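Local structure of glucosamine-6-phosphate deaminase (Bacillus subtilis, 2BKX) at residues A[190-195]-A[228-233]; A[29-34]-A[125-130]. The protein belongs to the glucosamine-6-phosphate isomerase/6-phosphogluconolactonase family, has a Rossmann-like alpha/beta fold and holds fructose-6-phosphate in its pocket. All blocks are in the same frame, centred on the assembly; numbering follows the deposited sequence. Where two conformers were deposited one is given.

Overall arrangement
From the N terminus, the first segment met is 29-34; the chain then passes through 90 residues, including strand 62-69 and helices 41-53, 80-89 and 109-122, before 125-130 returns beside it and closes interaction 2. Interaction 1 opens afterwards at 190-195 and closes with 228-233 across a shorter loop of 32 residues that holds helix 203-211. The two loops therefore follow in series, neither nested nor crossed. Strands 128-131 and 193-197 are neighbours, so the contacts, their centres about 11 Å apart, make one continuous parallel run, 31-34, 128-131, 193-197, 229-234. Pocket residues Ala35, Gly132 and Lys202 follow three of these strands.

Interaction 1. Residues A[190-195]-A[228-233]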
loop_
_atom_site.group_PDB
_atom_site.type_symbol
_atom_site.label_atom_id
_atom_site.label_comp_id
_atom_site.label_asym_id
_atom_site.label_seq_id
_atom_site.Cartn_x
_atom_site.Cartn_y
_atom_site.Cartn_z
ATOM N N SER A 190 -11.795 -2.466 -3.328
ATOM C CA SER A 190 -11.723 -1.024 -3.306
ATOM C C SER A 190 -12.502 -0.452 -4.473
ATOM O O SER A 190 -12.525 -1.041 -5.572
ATOM C CB SER A 190 -10.303 -0.550 -3.441
ATOM O OG SER A 190 -10.235 0.867 -3.286
ATOM N N LYS A 191 -13.033 0.738 -4.295
ATOM C CA LYS A 191 -13.685 1.410 -5.412
ATOM C C LYS A 191 -12.661 1.845 -6.486
ATOM O O LYS A 191 -12.980 1.917 -7.657
ATOM C CB LYS A 191 -14.445 2.636 -4.896
ATOM C CG LYS A 191 -15.763 2.343 -4.207
ATOM C CD LYS A 191 -16.503 3.680 -3.858
ATOM C CE LYS A 191 -18.040 3.569 -3.863
ATOM N NZ LYS A 191 -18.681 4.812 -3.223
ATOM N N ARG A 192 -11.453 2.164 -6.072
ATOM C CA ARG A 192 -10.461 2.774 -6.946
ATOM C C ARG A 192 -9.081 2.368 -6.463
ATOM O O ARG A 192 -8.827 2.444 -5.260
ATOM C CB ARG A 192 -10.561 4.303 -6.904
ATOM C CG ARG A 192 -9.693 4.995 -7.874
ATOM C CD ARG A 192 -9.858 6.488 -7.859
ATOM N NE ARG A 192 -8.997 7.058 -8.899
ATOM C CZ ARG A 192 -8.923 8.344 -9.184
ATOM N NH1 ARG A 192 -9.617 9.222 -8.496
ATOM N NH2 ARG A 192 -8.130 8.739 -10.161
ATOM N N ILE A 193 -8.217 1.960 -7.395
ATOM C CA ILE A 193 -6.864 1.561 -7.043
ATOM C C ILE A 193 -5.860 2.524 -7.654
ATOM O O ILE A 193 -6.012 2.911 -8.809
ATOM C CB ILE A 193 -6.594 0.095 -7.450
ATOM C CG1 ILE A 193 -7.473 -0.835 -6.522
ATOM C CG2 ILE A 193 -5.115 -0.288 -7.293
ATOM C CD1 ILE A 193 -7.557 -2.226 -6.875
ATOM N N LEU A 194 -4.862 2.905 -6.865
ATOM C CA LEU A 194 -3.773 3.770 -7.315
ATOM C C LEU A 194 -2.462 3.035 -7.000
ATOM O O LEU A 194 -2.087 2.929 -5.834
ATOM C CB LEU A 194 -3.847 5.128 -6.600
ATOM C CG LEU A 194 -2.701 6.085 -6.904
ATOM C CD1 LEU A 194 -2.581 6.338 -8.386
ATOM C CD2 LEU A 194 -2.847 7.400 -6.094
ATOM N N LEU A 195 -1.836 2.497 -8.049
ATOM C CA LEU A 195 -0.599 1.730 -7.952
ATOM C C LEU A 195 0.558 2.642 -8.343
ATOM O O LEU A 195 0.581 3.210 -9.430
ATOM C CB LEU A 195 -0.664 0.473 -8.828
ATOM C CG LEU A 195 0.623 -0.319 -8.979
ATOM C CD1 LEU A 195 1.119 -0.857 -7.665
ATOM C CD2 LEU A 195 0.400 -1.441 -9.962
ATOM N N ASP A 228 -11.220 0.195 -12.125
ATOM C CA ASP A 228 -10.709 1.577 -11.931
ATOM C C ASP A 228 -9.327 1.553 -11.276
ATOM O O ASP A 228 -9.178 1.774 -10.071
ATOM C CB ASP A 228 -11.691 2.430 -11.129
ATOM C CG ASP A 228 -11.311 3.918 -11.126
ATOM O OD1 ASP A 228 -10.269 4.256 -11.685
ATOM O OD2 ASP A 228 -12.085 4.745 -10.569
ATOM N N VAL A 229 -8.332 1.251 -12.095
ATOM C CA VAL A 229 -6.943 1.171 -11.671
ATOM C C VAL A 229 -6.130 2.210 -12.406
ATOM O O VAL A 229 -6.133 2.251 -13.638
ATOM C CB VAL A 229 -6.337 -0.216 -11.966
ATOM C CG1 VAL A 229 -4.891 -0.291 -11.518
ATOM C CG2 VAL A 229 -7.141 -1.300 -11.296
ATOM N N THR A 230 -5.388 3.029 -11.656
ATOM C CA THR A 230 -4.448 3.967 -12.230
ATOM C C THR A 230 -3.071 3.520 -11.765
ATOM O O THR A 230 -2.857 3.272 -10.593
ATOM C CB THR A 230 -4.742 5.371 -11.755
ATOM O OG1 THR A 230 -6.041 5.740 -12.195
ATOM C CG2 THR A 230 -3.727 6.412 -12.232
ATOM N N VAL A 231 -2.125 3.470 -12.695
ATOM C CA VAL A 231 -0.754 3.043 -12.411
ATOM C C VAL A 231 0.175 4.180 -12.799
ATOM O O VAL A 231 0.226 4.566 -13.980
ATOM C CB VAL A 231 -0.351 1.757 -13.186
ATOM C CG1 VAL A 231 1.014 1.315 -12.743
ATOM C CG2 VAL A 231 -1.384 0.657 -13.059
ATOM N N LEU A 232 0.912 4.699 -11.814
ATOM C CA LEU A 232 1.867 5.768 -12.047
ATOM C C LEU A 232 3.246 5.152 -12.057
ATOM O O LEU A 232 3.614 4.465 -11.099
ATOM C CB LEU A 232 1.759 6.857 -10.990
ATOM C CG LEU A 232 0.397 7.497 -10.800
ATOM C CD1 LEU A 232 0.520 8.562 -9.703
ATOM C CD2 LEU A 232 -0.190 8.058 -12.055
ATOM N N ILE A 233 4.009 5.387 -13.140
ATOM C CA ILE A 233 5.312 4.729 -13.305
ATOM C C ILE A 233 6.322 5.790 -13.680
ATOM O O ILE A 233 6.120 6.478 -14.674
ATOM C CB ILE A 233 5.247 3.686 -14.419
ATOM C CG1 ILE A 233 4.068 2.703 -14.188
ATOM C CG2 ILE A 233 6.538 2.903 -14.506
ATOM C CD1 ILE A 233 3.790 1.699 -15.320
HETATM O O HOH W 1 -14.256 3.855 -9.092
HETATM O O HOH W 2 -7.823 4.692 -10.404
HETATM O O HOH W 3 -7.105 8.135 -12.728
#
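Ile193, Leu194 and Leu195 pair in parallel with Val229, Thr230 and Val231, the strand axes 4.8 Å apart and inclined by 16°. Four backbone bonds alternate across the pair: Ile193 N to Asp228 O, Thr230 N to Ile193 O, Leu195 N to Thr230 O and Leu232 N to Leu195 O. Ile193, Val229, Leu195 and Val231 share one face, where Leu195 and Val231 run alongside each other in the same direction, with Leu195 CD2 4.0 Å from Val231 CG1. On the face of Leu194 and Thr230, the CD1 methyl of Leu194 meets both Thr230 CG2 and, at 4.0 Å, Leu232 CG.

Where the strands begin, the contact becomes polar and is bridged by water. With CG anti to the backbone N (chi1 -174°), Arg192 sends an extended chain past the Asp228 carboxylate, its CG 3.6 Å from OD2. The charges do not form a salt bridge: Asp228 OD1 is 4.2 Å from Arg192 NE and well out of the guanidinium plane. A water at the guanidinium edge mediates instead, accepting from Arg192 NE at 3.0 Å and bonding to Thr230 OG1; Asp228 OD1, at 2.8 Å, and Ile193 O are both within its reach and compete with other acceptors for its protons. A second water joins Lys191 O to Asp228 OD2, 2.8 Å from the latter, and so ties the preceding loop to the same carboxylate.

The pair belongs to a beta-alpha-beta unit in which helix 203-211 lies in the connection between the two strands. Strand 128-131 runs beside 193-197 and strand 2-6 beside 229-234, placing both in the interior of the sheet. Helix 9-26 packs on Arg192, Leu194 and Leu232, whereas Leu223 from a loop touches Ile193 and Leu195.

Interaction 2. Residues A[29-34]-A[125-130]; sequences DAVLGL and DTDIQL
Asp127 grips Val31 from two positions: its backbone N donates to Val31 O at 2.8 Å, and its carboxylate OD2 accepts from Val31 N at 2.9 Å through the anti lone pair, in an almost straight bond (176° at the hydrogen). A side-chain oxygen thus does at the start of strand 31-34 what a backbone carbonyl would do in a regular parallel pair. CG of Asp127 lies beside its own backbone N (chi1 -69°), on the way toward Val31 N. Farther along, Gly33 N donates to Ile128 O and Leu130 N to Gly33 O.

Having no side chain, Gly33 lets the amide of Gln129 lie close against its backbone, with OE1 3.4 Å from Gly33 CA and NE2 3.2 Å from Gly33 C. The Gln129 chain bends at chi2 (66°), and NE2 donates to Leu130 O at 2.9 Å, the acceptor lying in the amide plane; this bond limits the rotation of the amide. Thr126 CG2 also reaches the glycine, 3.9 Å from Gly33 N. On the other face Leu32 CD2 and Ile128 CG2 touch at 3.8 Å.

In the next shell, Lys27 makes a salt bridge with Asp127 OD1, which would help to hold the carboxylate in place, while the Thr126 hydroxyl is hydrogen-bonded to Ser190. The strands are interior strands of a Rossmann-like sheet, with strand 62-69 beside 31-34 and strand 193-197 beside 128-131. Helix 9-26 packs over Leu32, Ile128 and Leu130, and helix 80-89 meets Leu34 through Met84 and Phe88.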
loop_
_atom_site.group_PDB
_atom_site.type_symbol
_atom_site.label_atom_id
_atom_site.label_comp_id
_atom_site.label_asym_id
_atom_site.label_seq_id
_atom_site.Cartn_x
_atom_site.Cartn_y
_atom_site.Cartn_z
ATOM N N ASP A 29 -15.652 11.895 4.459
ATOM C CA ASP A 29 -15.668 10.678 5.245
ATOM C C ASP A 29 -15.161 9.457 4.454
ATOM O O ASP A 29 -15.493 8.293 4.752
ATOM C CB ASP A 29 -17.050 10.456 5.820
ATOM C CG ASP A 29 -18.084 10.174 4.765
ATOM O OD1 ASP A 29 -17.899 10.614 3.624
ATOM O OD2 ASP A 29 -19.118 9.555 5.086
ATOM N N ALA A 30 -14.304 9.734 3.485
ATOM C CA ALA A 30 -13.694 8.671 2.704
ATOM C C ALA A 30 -12.902 7.742 3.573
ATOM O O ALA A 30 -12.387 8.130 4.616
ATOM C CB ALA A 30 -12.815 9.207 1.630
ATOM N N VAL A 31 -12.840 6.496 3.125
ATOM C CA VAL A 31 -12.006 5.468 3.668
ATOM C C VAL A 31 -10.831 5.295 2.696
ATOM O O VAL A 31 -11.033 4.895 1.547
ATOM C CB VAL A 31 -12.767 4.122 3.814
ATOM C CG1 VAL A 31 -11.832 3.070 4.388
ATOM C CG2 VAL A 31 -13.991 4.322 4.729
ATOM N N LEU A 32 -9.629 5.602 3.164
ATOM C CA LEU A 32 -8.452 5.497 2.322
ATOM C C LEU A 32 -7.685 4.252 2.706
ATOM O O LEU A 32 -7.325 4.068 3.871
ATOM C CB LEU A 32 -7.500 6.701 2.517
ATOM C CG LEU A 32 -8.099 8.106 2.514
ATOM C CD1 LEU A 32 -6.972 9.089 2.789
ATOM C CD2 LEU A 32 -8.821 8.391 1.211
ATOM N N GLY A 33 -7.364 3.434 1.715
ATOM C CA GLY A 33 -6.439 2.336 1.898
ATOM C C GLY A 33 -5.044 2.821 1.633
ATOM O O GLY A 33 -4.821 3.425 0.584
ATOM N N LEU A 34 -4.103 2.564 2.556
ATOM C CA LEU A 34 -2.788 3.174 2.496
ATOM C C LEU A 34 -1.700 2.104 2.515
ATOM O O LEU A 34 -1.926 0.965 2.913
ATOM C CB LEU A 34 -2.613 4.153 3.667
ATOM C CG LEU A 34 -3.587 5.346 3.615
ATOM C CD1 LEU A 34 -3.327 6.210 4.857
ATOM C CD2 LEU A 34 -3.444 6.179 2.349
ATOM N N ASP A 125 -15.753 -0.843 2.831
ATOM C CA ASP A 125 -14.631 -1.081 1.920
ATOM C C ASP A 125 -13.888 0.253 1.757
ATOM O O ASP A 125 -14.298 1.268 2.330
ATOM C CB ASP A 125 -15.038 -1.594 0.517
ATOM C CG ASP A 125 -16.119 -2.676 0.527
ATOM O OD1 ASP A 125 -16.018 -3.670 1.284
ATOM O OD2 ASP A 125 -17.064 -2.552 -0.301
ATOM N N THR A 126 -12.798 0.273 0.982
ATOM C CA THR A 126 -12.093 1.536 0.705
ATOM C C THR A 126 -12.639 2.333 -0.501
ATOM O O THR A 126 -13.091 1.742 -1.517
ATOM C CB THR A 126 -10.593 1.250 0.541
ATOM O OG1 THR A 126 -10.405 0.420 -0.615
ATOM C CG2 THR A 126 -10.054 0.555 1.761
ATOM N N ASP A 127 -12.554 3.664 -0.432
ATOM C CA ASP A 127 -12.836 4.556 -1.527
ATOM C C ASP A 127 -11.675 4.652 -2.522
ATOM O O ASP A 127 -11.860 4.871 -3.724
ATOM C CB ASP A 127 -13.230 5.942 -1.021
ATOM C CG ASP A 127 -14.573 5.917 -0.351
ATOM O OD1 ASP A 127 -15.556 5.863 -1.108
ATOM O OD2 ASP A 127 -14.647 5.865 0.922
ATOM N N ILE A 128 -10.453 4.567 -1.985
ATOM C CA ILE A 128 -9.273 4.436 -2.825
ATOM C C ILE A 128 -8.289 3.548 -2.085
ATOM O O ILE A 128 -8.254 3.592 -0.861
ATOM C CB ILE A 128 -8.622 5.790 -3.173
ATOM C CG1 ILE A 128 -7.588 5.647 -4.303
ATOM C CG2 ILE A 128 -8.035 6.450 -1.915
ATOM C CD1 ILE A 128 -7.120 7.006 -4.812
ATOM N N GLN A 129 -7.506 2.765 -2.828
ATOM C CA GLN A 129 -6.478 1.920 -2.209
ATOM C C GLN A 129 -5.167 2.234 -2.914
ATOM O O GLN A 129 -5.017 1.958 -4.109
ATOM C CB GLN A 129 -6.817 0.440 -2.339
ATOM C CG GLN A 129 -5.738 -0.482 -1.802
ATOM C CD GLN A 129 -5.557 -0.373 -0.312
ATOM O OE1 GLN A 129 -6.454 -0.769 0.436
ATOM N NE2 GLN A 129 -4.390 0.101 0.144
ATOM N N LEU A 130 -4.221 2.826 -2.165
ATOM C CA LEU A 130 -2.858 3.003 -2.617
ATOM C C LEU A 130 -2.085 1.676 -2.500
ATOM O O LEU A 130 -2.212 0.950 -1.517
ATOM C CB LEU A 130 -2.159 4.079 -1.786
ATOM C CG LEU A 130 -2.580 5.540 -1.707
ATOM C CD1 LEU A 130 -1.534 6.379 -0.933
ATOM C CD2 LEU A 130 -2.794 6.057 -3.040
#